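Local coordinates for protein putative glycoside hydrolase (PDB 3HBZ) that binds calcium and may take part in carbohydrate metabolism, possibly as a glycoside hydrolase, though its activity is not established, at residues C15-G19 / V20-T24; P26-N30 / N31-I35; A134-G137 / V138-T141; G185-V189 / G190-S194. All blocks are in the same frame, centred on the assembly; numbering follows the deposited sequence.

Contact 1: C15-G19 / V20-T24; sequences CRLPG and VVMTT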
loop_
_atom_site.group_PDB
_atom_site.type_symbol
_atom_site.label_atom_id
_atom_site.label_comp_id
_atom_site.label_asym_id
_atom_site.label_seq_id
_atom_site.Cartn_x
_atom_site.Cartn_y
_atom_site.Cartn_z
ATOM N N CYS A 15 14.396 11.369 2.601
ATOM C CA CYS A 15 15.462 10.444 3.024
ATOM C C CYS A 15 16.222 10.014 1.822
ATOM O O CYS A 15 15.608 9.685 0.816
ATOM C CB CYS A 15 14.842 9.197 3.638
ATOM S SG CYS A 15 16.002 8.032 4.285
ATOM N N ARG A 16 17.551 9.975 1.917
ATOM C CA ARG A 16 18.344 9.373 0.879
ATOM C C ARG A 16 19.597 8.754 1.467
ATOM O O ARG A 16 19.897 8.997 2.639
ATOM C CB ARG A 16 18.657 10.378 -0.208
ATOM C CG ARG A 16 19.736 11.327 0.124
ATOM C CD ARG A 16 19.833 12.377 -0.946
ATOM N NE ARG A 16 21.088 13.105 -0.812
ATOM C CZ ARG A 16 22.247 12.765 -1.376
ATOM N NH1 ARG A 16 22.358 11.695 -2.162
ATOM N NH2 ARG A 16 23.308 13.523 -1.147
ATOM N N LEU A 17 20.250 7.891 0.674
ATOM C CA LEU A 17 21.481 7.209 1.062
ATOM C C LEU A 17 22.587 7.562 0.054
ATOM O O LEU A 17 22.679 6.977 -1.028
ATOM C CB LEU A 17 21.292 5.707 1.076
ATOM C CG LEU A 17 20.438 5.004 2.120
ATOM C CD1 LEU A 17 20.385 3.496 1.750
ATOM C CD2 LEU A 17 21.003 5.219 3.513
ATOM N N PRO A 18 23.420 8.540 0.393
ATOM C CA PRO A 18 24.487 8.960 -0.524
ATOM C C PRO A 18 25.363 7.764 -0.922
ATOM O O PRO A 18 25.720 6.964 -0.079
ATOM C CB PRO A 18 25.295 9.975 0.314
ATOM C CG PRO A 18 24.374 10.485 1.337
ATOM C CD PRO A 18 23.376 9.358 1.622
ATOM N N GLY A 19 25.650 7.622 -2.202
ATOM C CA GLY A 19 26.458 6.492 -2.693
ATOM C C GLY A 19 25.840 5.096 -2.764
ATOM O O GLY A 19 26.527 4.171 -3.183
ATOM N N VAL A 20 24.569 4.930 -2.367
ATOM C CA VAL A 20 23.834 3.655 -2.546
ATOM C C VAL A 20 22.628 3.920 -3.443
ATOM O O VAL A 20 21.887 4.890 -3.220
ATOM C CB VAL A 20 23.337 3.096 -1.180
ATOM C CG1 VAL A 20 22.302 1.951 -1.349
ATOM C CG2 VAL A 20 24.508 2.668 -0.327
ATOM N N VAL A 21 22.406 3.063 -4.434
ATOM C CA VAL A 21 21.232 3.200 -5.295
ATOM C C VAL A 21 20.074 2.529 -4.570
ATOM O O VAL A 21 20.135 1.337 -4.205
ATOM C CB VAL A 21 21.410 2.578 -6.701
ATOM C CG1 VAL A 21 20.191 2.926 -7.605
ATOM C CG2 VAL A 21 22.723 3.064 -7.353
HETATM N N MSE A 22 19.054 3.329 -4.288
HETATM C CA MSE A 22 17.803 2.825 -3.708
HETATM C C MSE A 22 16.990 2.264 -4.876
HETATM O O MSE A 22 17.141 2.709 -6.003
HETATM C CB MSE A 22 17.097 3.942 -2.962
HETATM C CG MSE A 22 17.851 4.304 -1.691
HETATM SE SE MSE A 22 16.981 5.630 -0.636
HETATM C CE MSE A 22 16.815 7.049 -1.917
ATOM N N THR A 23 16.201 1.228 -4.633
ATOM C CA THR A 23 15.564 0.521 -5.745
ATOM C C THR A 23 14.250 1.209 -6.095
ATOM O O THR A 23 13.719 1.004 -7.179
ATOM C CB THR A 23 15.330 -0.923 -5.402
ATOM O OG1 THR A 23 14.430 -0.964 -4.286
ATOM C CG2 THR A 23 16.704 -1.644 -5.069
ATOM N N THR A 24 13.757 2.035 -5.176
ATOM C CA THR A 24 12.492 2.789 -5.319
ATOM C C THR A 24 12.523 3.883 -4.273
ATOM O O THR A 24 13.367 3.847 -3.394
ATOM C CB THR A 24 11.246 1.895 -5.120
ATOM O OG1 THR A 24 10.041 2.628 -5.454
ATOM C CG2 THR A 24 11.176 1.347 -3.673
HETATM O O HOH W 1 20.282 7.392 -2.406
#
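L17 and V20 are the first and last residues of a type II beta turn, formed just where strand 12-16 ends and the chain changes direction. V20 N donates to L17 O at 3.1 Å, nearly straight at the hydrogen (165°), although the donor stands above the carbonyl plane. P18 suits the second position because its ring already fixes phi near the value the turn needs, and G19 suits the third, where phi is positive (74°) and the lack of a side chain removes the steric cost. A water spans the mouth of the turn, accepting from L17 N and donating to V20 O. The turn starts the connection from the small sheet of strands 12-16 and 49-52 to strand 27-28, and R16 keeps a backbone bond to E49 as it leaves. Among the side chains, L17 and V20 run side by side and point the same way, L17 CD1 lying 4.0 Å from V20 CG1; I35, V37 and P48 also touch the leucine. M22, present as selenomethionine, comes back over the same region: its CG is 4.3 Å from L17 CD1, and a bend at chi3 (-56°) folds the tip round, so that CE rests 3.9 Å from R16 CA. An unbranched, flexible selenoether chain can bend back in this way. On the exposed flank P18 CG sits 3.9 Å above one face of the R16 guanidinium, offset toward its rim.

Contact 2: P26-N30 / N31-I35; sequences PIITN and NSINI. With CAC (cacodylate ion), chain G.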
loop_
_atom_site.group_PDB
_atom_site.type_symbol
_atom_site.label_atom_id
_atom_site.label_comp_id
_atom_site.label_asym_id
_atom_site.label_seq_id
_atom_site.Cartn_x
_atom_site.Cartn_y
_atom_site.Cartn_z
ATOM N N PRO A 26 11.917 6.068 -0.998
ATOM C CA PRO A 26 11.565 5.727 0.382
ATOM C C PRO A 26 10.107 5.991 0.661
ATOM O O PRO A 26 9.572 6.931 0.141
ATOM C CB PRO A 26 12.443 6.660 1.218
ATOM C CG PRO A 26 13.579 6.994 0.348
ATOM C CD PRO A 26 13.116 6.923 -1.079
ATOM N N ILE A 27 9.481 5.134 1.459
ATOM C CA ILE A 27 8.092 5.270 1.791
ATOM C C ILE A 27 8.040 5.867 3.205
ATOM O O ILE A 27 8.436 5.230 4.210
ATOM C CB ILE A 27 7.321 3.922 1.727
ATOM C CG1 ILE A 27 7.317 3.451 0.266
ATOM C CG2 ILE A 27 5.894 4.121 2.284
ATOM C CD1 ILE A 27 6.801 2.025 0.047
ATOM N N ILE A 28 7.578 7.102 3.245
ATOM C CA ILE A 28 7.466 7.865 4.479
ATOM C C ILE A 28 6.019 7.945 4.963
ATOM O O ILE A 28 5.142 8.315 4.227
ATOM C CB ILE A 28 8.054 9.268 4.276
ATOM C CG1 ILE A 28 9.474 9.089 3.739
ATOM C CG2 ILE A 28 8.045 10.037 5.639
ATOM C CD1 ILE A 28 10.287 10.399 3.525
ATOM N N THR A 29 5.778 7.551 6.212
ATOM C CA THR A 29 4.480 7.738 6.842
ATOM C C THR A 29 4.666 8.766 7.969
ATOM O O THR A 29 5.709 9.404 8.044
ATOM C CB THR A 29 3.905 6.407 7.391
ATOM O OG1 THR A 29 4.705 5.955 8.488
ATOM C CG2 THR A 29 3.817 5.341 6.274
ATOM N N ASN A 30 3.676 8.900 8.842
ATOM C CA ASN A 30 3.774 9.819 9.948
ATOM C C ASN A 30 4.967 9.550 10.894
ATOM O O ASN A 30 5.540 10.499 11.408
ATOM C CB ASN A 30 2.480 9.836 10.769
ATOM C CG ASN A 30 2.391 11.073 11.671
ATOM O OD1 ASN A 30 2.339 12.178 11.175
ATOM N ND2 ASN A 30 2.410 10.886 12.992
ATOM N N ASN A 31 5.301 8.270 11.133
ATOM C CA ASN A 31 6.303 7.882 12.127
ATOM C C ASN A 31 7.259 6.764 11.648
ATOM O O ASN A 31 7.908 6.122 12.469
ATOM C CB ASN A 31 5.627 7.428 13.456
ATOM C CG ASN A 31 4.800 8.542 14.139
ATOM O OD1 ASN A 31 3.609 8.724 13.828
ATOM N ND2 ASN A 31 5.412 9.239 15.139
ATOM N N SER A 32 7.316 6.514 10.345
ATOM C CA SER A 32 8.155 5.457 9.811
ATOM C C SER A 32 8.668 5.808 8.442
ATOM O O SER A 32 8.031 6.569 7.665
ATOM C CB SER A 32 7.422 4.105 9.766
ATOM O OG SER A 32 6.438 4.067 8.738
ATOM N N ILE A 33 9.852 5.282 8.178
ATOM C CA ILE A 33 10.466 5.303 6.847
ATOM C C ILE A 33 10.913 3.884 6.473
ATOM O O ILE A 33 11.513 3.211 7.291
ATOM C CB ILE A 33 11.662 6.206 6.806
ATOM C CG1 ILE A 33 11.290 7.595 7.361
ATOM C CG2 ILE A 33 12.209 6.303 5.327
ATOM C CD1 ILE A 33 12.303 8.679 7.179
ATOM N N ASN A 34 10.568 3.433 5.257
ATOM C CA ASN A 34 11.068 2.179 4.683
ATOM C C ASN A 34 11.935 2.552 3.484
ATOM O O ASN A 34 11.473 3.209 2.544
ATOM C CB ASN A 34 9.930 1.224 4.251
ATOM C CG ASN A 34 9.305 0.432 5.442
ATOM O OD1 ASN A 34 8.706 1.006 6.321
ATOM N ND2 ASN A 34 9.490 -0.869 5.457
ATOM N N ILE A 35 13.193 2.155 3.553
ATOM C CA ILE A 35 14.205 2.421 2.541
ATOM C C ILE A 35 14.465 1.084 1.827
ATOM O O ILE A 35 14.619 0.068 2.474
ATOM C CB ILE A 35 15.515 2.865 3.223
ATOM C CG1 ILE A 35 15.276 4.186 3.993
ATOM C CG2 ILE A 35 16.651 3.031 2.188
ATOM C CD1 ILE A 35 16.416 4.649 4.915
HETATM AS AS CAC G . 1.962 5.910 11.213
HETATM O O1 CAC G . 3.663 5.979 10.870
HETATM O O2 CAC G . 1.277 6.868 9.903
HETATM C C1 CAC G . 1.401 4.072 10.848
HETATM C C2 CAC G . 1.395 6.608 12.980
HETATM O O HOH W 2 7.208 3.729 6.157
#
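I27 and N34 form the antiparallel hydrogen-bonded pair of a short beta hairpin: I27 N reaches N34 O and N34 N reaches I27 O, both at 3.0 Å. Nearer the bend, T29 N adds a straight bond to S32 O (170°). I28 and I33, a non-hydrogen-bonded pair of beta-branched residues that suit a strand, meet on one face, where I33 CG2 touches I28 CG1 and also lies 4.1 Å from P26 CB. Polar groups gather on the face of I27 and N34 and at the tip. A single water donates to I27 O and N34 OD1 and accepts from S32 OG. N30 and N31 lie alongside each other with their amides turned 70° apart, and N30 ND2 donates to N31 OD1 at 2.6 Å from above its carbonyl plane. N31 ND2 meanwhile reaches K86 O of strand 84-92. A cacodylate, probably from the crystallisation liquor, sits at the bend: T29 OG1 donates to its O1 at 2.6 Å, N31 N to the same O1 at 2.8 Å, and N30 N weakly to O2. With chi1 at 68°, T29 turns its hydroxyl to this side. Backbone N-H groups and a hydroxyl gathered at one bend are consistent with a place that can receive an anion, although nothing here identifies a natural ligand.

Contact 3: A134-G137 / V138-T141; sequences AMTG and VPKT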
loop_
_atom_site.group_PDB
_atom_site.type_symbol
_atom_site.label_atom_id
_atom_site.label_comp_id
_atom_site.label_asym_id
_atom_site.label_seq_id
_atom_site.Cartn_x
_atom_site.Cartn_y
_atom_site.Cartn_z
ATOM N N ALA A 134 -9.160 7.726 8.203
ATOM C CA ALA A 134 -9.010 8.382 9.498
ATOM C C ALA A 134 -9.391 9.855 9.425
ATOM O O ALA A 134 -9.938 10.422 10.389
ATOM C CB ALA A 134 -7.541 8.232 10.016
HETATM N N MSE A 135 -9.157 10.455 8.257
HETATM C CA MSE A 135 -9.427 11.868 8.038
HETATM C C MSE A 135 -10.913 12.186 7.937
HETATM O O MSE A 135 -11.266 13.344 8.051
HETATM C CB MSE A 135 -8.691 12.398 6.786
HETATM C CG MSE A 135 -7.191 12.376 6.931
HETATM SE SE MSE A 135 -6.347 12.863 5.225
HETATM C CE MSE A 135 -6.949 14.646 5.036
ATOM N N THR A 136 -11.776 11.171 7.796
ATOM C CA THR A 136 -13.247 11.395 7.737
ATOM C C THR A 136 -13.833 11.615 9.115
ATOM O O THR A 136 -14.998 12.000 9.248
ATOM C CB THR A 136 -13.979 10.175 7.163
ATOM O OG1 THR A 136 -13.837 9.074 8.071
ATOM C CG2 THR A 136 -13.415 9.788 5.748
ATOM N N GLY A 137 -13.057 11.266 10.146
ATOM C CA GLY A 137 -13.537 11.337 11.530
ATOM C C GLY A 137 -14.457 10.199 11.963
ATOM O O GLY A 137 -14.940 10.208 13.099
ATOM N N VAL A 138 -14.743 9.242 11.070
ATOM C CA VAL A 138 -15.719 8.180 11.395
ATOM C C VAL A 138 -15.199 7.042 12.319
ATOM O O VAL A 138 -15.878 6.689 13.235
ATOM C CB VAL A 138 -16.294 7.544 10.119
ATOM C CG1 VAL A 138 -17.222 6.306 10.469
ATOM C CG2 VAL A 138 -17.009 8.650 9.230
ATOM N N PRO A 139 -14.016 6.452 12.051
ATOM C CA PRO A 139 -13.640 5.233 12.783
ATOM C C PRO A 139 -13.326 5.502 14.260
ATOM O O PRO A 139 -12.781 6.537 14.583
ATOM C CB PRO A 139 -12.382 4.775 12.069
ATOM C CG PRO A 139 -11.760 6.071 11.540
ATOM C CD PRO A 139 -12.956 6.887 11.119
ATOM N N LYS A 140 -13.715 4.578 15.134
ATOM C CA LYS A 140 -13.334 4.654 16.544
ATOM C C LYS A 140 -12.204 3.717 16.914
ATOM O O LYS A 140 -11.402 4.080 17.755
ATOM C CB LYS A 140 -14.560 4.419 17.402
ATOM C CG LYS A 140 -15.607 5.591 17.200
ATOM C CD LYS A 140 -16.875 5.353 17.977
ATOM C CE LYS A 140 -17.717 6.618 18.160
ATOM N NZ LYS A 140 -18.601 6.452 19.366
ATOM N N THR A 141 -12.146 2.537 16.277
ATOM C CA THR A 141 -11.152 1.538 16.532
ATOM C C THR A 141 -10.763 0.876 15.192
ATOM O O THR A 141 -11.362 1.141 14.132
ATOM C CB THR A 141 -11.663 0.381 17.455
ATOM O OG1 THR A 141 -12.650 -0.344 16.738
ATOM C CG2 THR A 141 -12.197 0.893 18.775
HETATM O O HOH W 3 -14.224 9.161 15.473
#
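The hydroxyl of T136 is gripped twice: V138 N donates to OG1 at 3.1 Å, almost straight at the hydrogen (165°), while OG1 also bonds the carbonyl oxygen of Y133 one turn back in the helix. The side chain thus ties the end of helix 130-134 to the chain that leaves it. A chi1 of 66° sets OG1 between the backbone N and the carbonyl carbon, facing the helix and V138 alike. V138 crosses the threonine obliquely, and its CG2 comes to 3.4 Å from T136 OG1, packing a methyl against the oxygen of this buried residue. A valine in place of T136 would keep the bulk but lack the hydroxyl, and would probably leave the V138 N-H and the Y133 carbonyl without the partner they share. The backbone beneath is a type I beta turn from A134 to G137, with G137 N bonded to A134 O at 3.2 Å. G137 then leaves helical geometry with a phi of 78°, which glycine adopts without strain. P139 folds back on the turn, its CG 4.1 Å from A134 CA and its CD 3.7 Å from G137 C; the compact, rigid ring suits this close packing on the backbone. A water donates to both G137 O and P139 O. Further on, D144 OD2 receives the backbone N-H groups of K140 and T141. The turn is a largely surface-lying part of the loop that joins helix 130-134, whose Y133 touches V138 and P139, to strand 147-150, with Y145 beside A134 and P139, and M193 touching T136.

Contact 4: G185-V189 / G190-S194; sequences GSFDV and GNAMS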
loop_
_atom_site.group_PDB
_atom_site.type_symbol
_atom_site.label_atom_id
_atom_site.label_comp_id
_atom_site.label_asym_id
_atom_site.label_seq_id
_atom_site.Cartn_x
_atom_site.Cartn_y
_atom_site.Cartn_z
ATOM N N GLY A 185 2.710 -1.295 -2.572
ATOM C CA GLY A 185 2.935 0.128 -2.910
ATOM C C GLY A 185 2.893 0.996 -1.654
ATOM O O GLY A 185 3.266 0.556 -0.555
ATOM N N SER A 186 2.415 2.228 -1.808
ATOM C CA SER A 186 2.232 3.086 -0.663
ATOM C C SER A 186 1.020 3.995 -0.810
ATOM O O SER A 186 0.484 4.176 -1.911
ATOM C CB SER A 186 3.499 3.922 -0.428
ATOM O OG SER A 186 3.788 4.714 -1.554
ATOM N N PHE A 187 0.595 4.562 0.317
ATOM C CA PHE A 187 -0.561 5.474 0.336
ATOM C C PHE A 187 -0.056 6.866 0.690
ATOM O O PHE A 187 0.497 7.078 1.738
ATOM C CB PHE A 187 -1.623 5.050 1.337
ATOM C CG PHE A 187 -2.918 5.883 1.258
ATOM C CD1 PHE A 187 -3.820 5.663 0.265
ATOM C CD2 PHE A 187 -3.175 6.886 2.154
ATOM C CE1 PHE A 187 -4.988 6.390 0.175
ATOM C CE2 PHE A 187 -4.336 7.653 2.056
ATOM C CZ PHE A 187 -5.238 7.386 1.078
ATOM N N ASP A 188 -0.211 7.811 -0.226
ATOM C CA ASP A 188 0.296 9.157 -0.024
ATOM C C ASP A 188 -0.807 10.000 0.584
ATOM O O ASP A 188 -1.692 10.491 -0.121
ATOM C CB ASP A 188 0.790 9.704 -1.348
ATOM C CG ASP A 188 1.206 11.187 -1.283
ATOM O OD1 ASP A 188 1.037 11.849 -0.254
ATOM O OD2 ASP A 188 1.654 11.657 -2.307
ATOM N N VAL A 189 -0.735 10.195 1.894
ATOM C CA VAL A 189 -1.852 10.768 2.626
ATOM C C VAL A 189 -2.039 12.242 2.260
ATOM O O VAL A 189 -3.100 12.758 2.463
ATOM C CB VAL A 189 -1.718 10.612 4.173
ATOM C CG1 VAL A 189 -0.625 11.551 4.734
ATOM C CG2 VAL A 189 -3.090 10.877 4.865
ATOM N N GLY A 190 -1.042 12.878 1.635
ATOM C CA GLY A 190 -1.164 14.273 1.198
ATOM C C GLY A 190 -2.147 14.432 0.038
ATOM O O GLY A 190 -2.663 15.502 -0.165
ATOM N N ASN A 191 -2.419 13.362 -0.703
ATOM C CA ASN A 191 -3.446 13.377 -1.737
ATOM C C ASN A 191 -4.810 12.762 -1.351
ATOM O O ASN A 191 -5.720 12.648 -2.176
ATOM C CB ASN A 191 -2.900 12.662 -2.970
ATOM C CG ASN A 191 -2.151 13.615 -3.911
ATOM O OD1 ASN A 191 -2.583 14.738 -4.155
ATOM N ND2 ASN A 191 -1.072 13.140 -4.474
ATOM N N ALA A 192 -4.935 12.307 -0.106
ATOM C CA ALA A 192 -6.030 11.433 0.268
ATOM C C ALA A 192 -7.406 12.033 -0.029
ATOM O O ALA A 192 -8.332 11.335 -0.402
ATOM C CB ALA A 192 -5.948 11.082 1.764
HETATM N N MSE A 193 -7.533 13.337 0.151
HETATM C CA MSE A 193 -8.797 13.989 -0.020
HETATM C C MSE A 193 -8.714 15.160 -0.988
HETATM O O MSE A 193 -9.498 16.078 -0.894
HETATM C CB MSE A 193 -9.276 14.445 1.360
HETATM C CG MSE A 193 -9.791 13.326 2.151
HETATM SE SE MSE A 193 -10.794 13.924 3.696
HETATM C CE MSE A 193 -12.083 12.632 3.727
ATOM N N SER A 194 -7.727 15.166 -1.868
ATOM C CA SER A 194 -7.580 16.240 -2.872
ATOM C C SER A 194 -7.472 15.576 -4.217
ATOM O O SER A 194 -8.137 15.972 -5.110
ATOM C CB SER A 194 -6.349 17.102 -2.575
ATOM O OG SER A 194 -5.242 16.266 -2.371
#
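D188 leaves its CB with CG anti to the backbone N (chi1 174°), and this brings the carboxylate forward over the turn that follows. CG lies 4.1 Å from G190 N, and OD1 goes on to accept that N-H at 3.0 Å, on its anti side and 32° out of the carboxylate plane. OD2 points elsewhere: N191 ND2 is 3.8 Å away, with the amide and carboxylate planes 51° apart, and K201 NZ makes a long, weak ion pair. The OD1 bond to the residue two places on is an Asx turn, and it opens the short 3-10 segment that begins at V189, immediately after strand 185-187. An alanine in place of D188 would probably leave the G190 N-H without its mate and would remove the weak ion pair to K201. Glycine fits position 190, since a CB there would stand only 3.3 Å from D188 OD1. The segment is carried by bonds three residues apart: N191 N to D188 O at 3.0 Å, then A192 N to V189 O, the second donor high above the carbonyl plane. A192, buried and small, tucks its CB 3.8 Å from F187 CE2 while also nearing V189 CG2 at 4.2 Å. F187 reaches it from the end of the strand, its other neighbours including A131 of helix 130-134, A199 of helix 196-199 and T200 of strand 200-205.

Contacts 1 to 4 come in series along the chain. Contacts 1 and 2 have centres 14 Å apart and touch: I35 of the hairpin packs on C15 and M22. Contact 2 belongs to the mixed sheet in which strand 27-28 is an outer strand. Contacts 3 and 4 lie within the range of the putative carbohydrate metabolism family; their centres are 16 Å apart, and M135 packs on V189, A192 and M193. Contacts 1 and 3, about 35 Å apart between centres, mark opposite sides of the chain's centre. Contact 2 also meets contact 4, with I27 CG2 3.6 Å from S186 CB, so the N-terminal mixed sheet and the larger C-terminal beta region meet through the hairpin and strand 185-187.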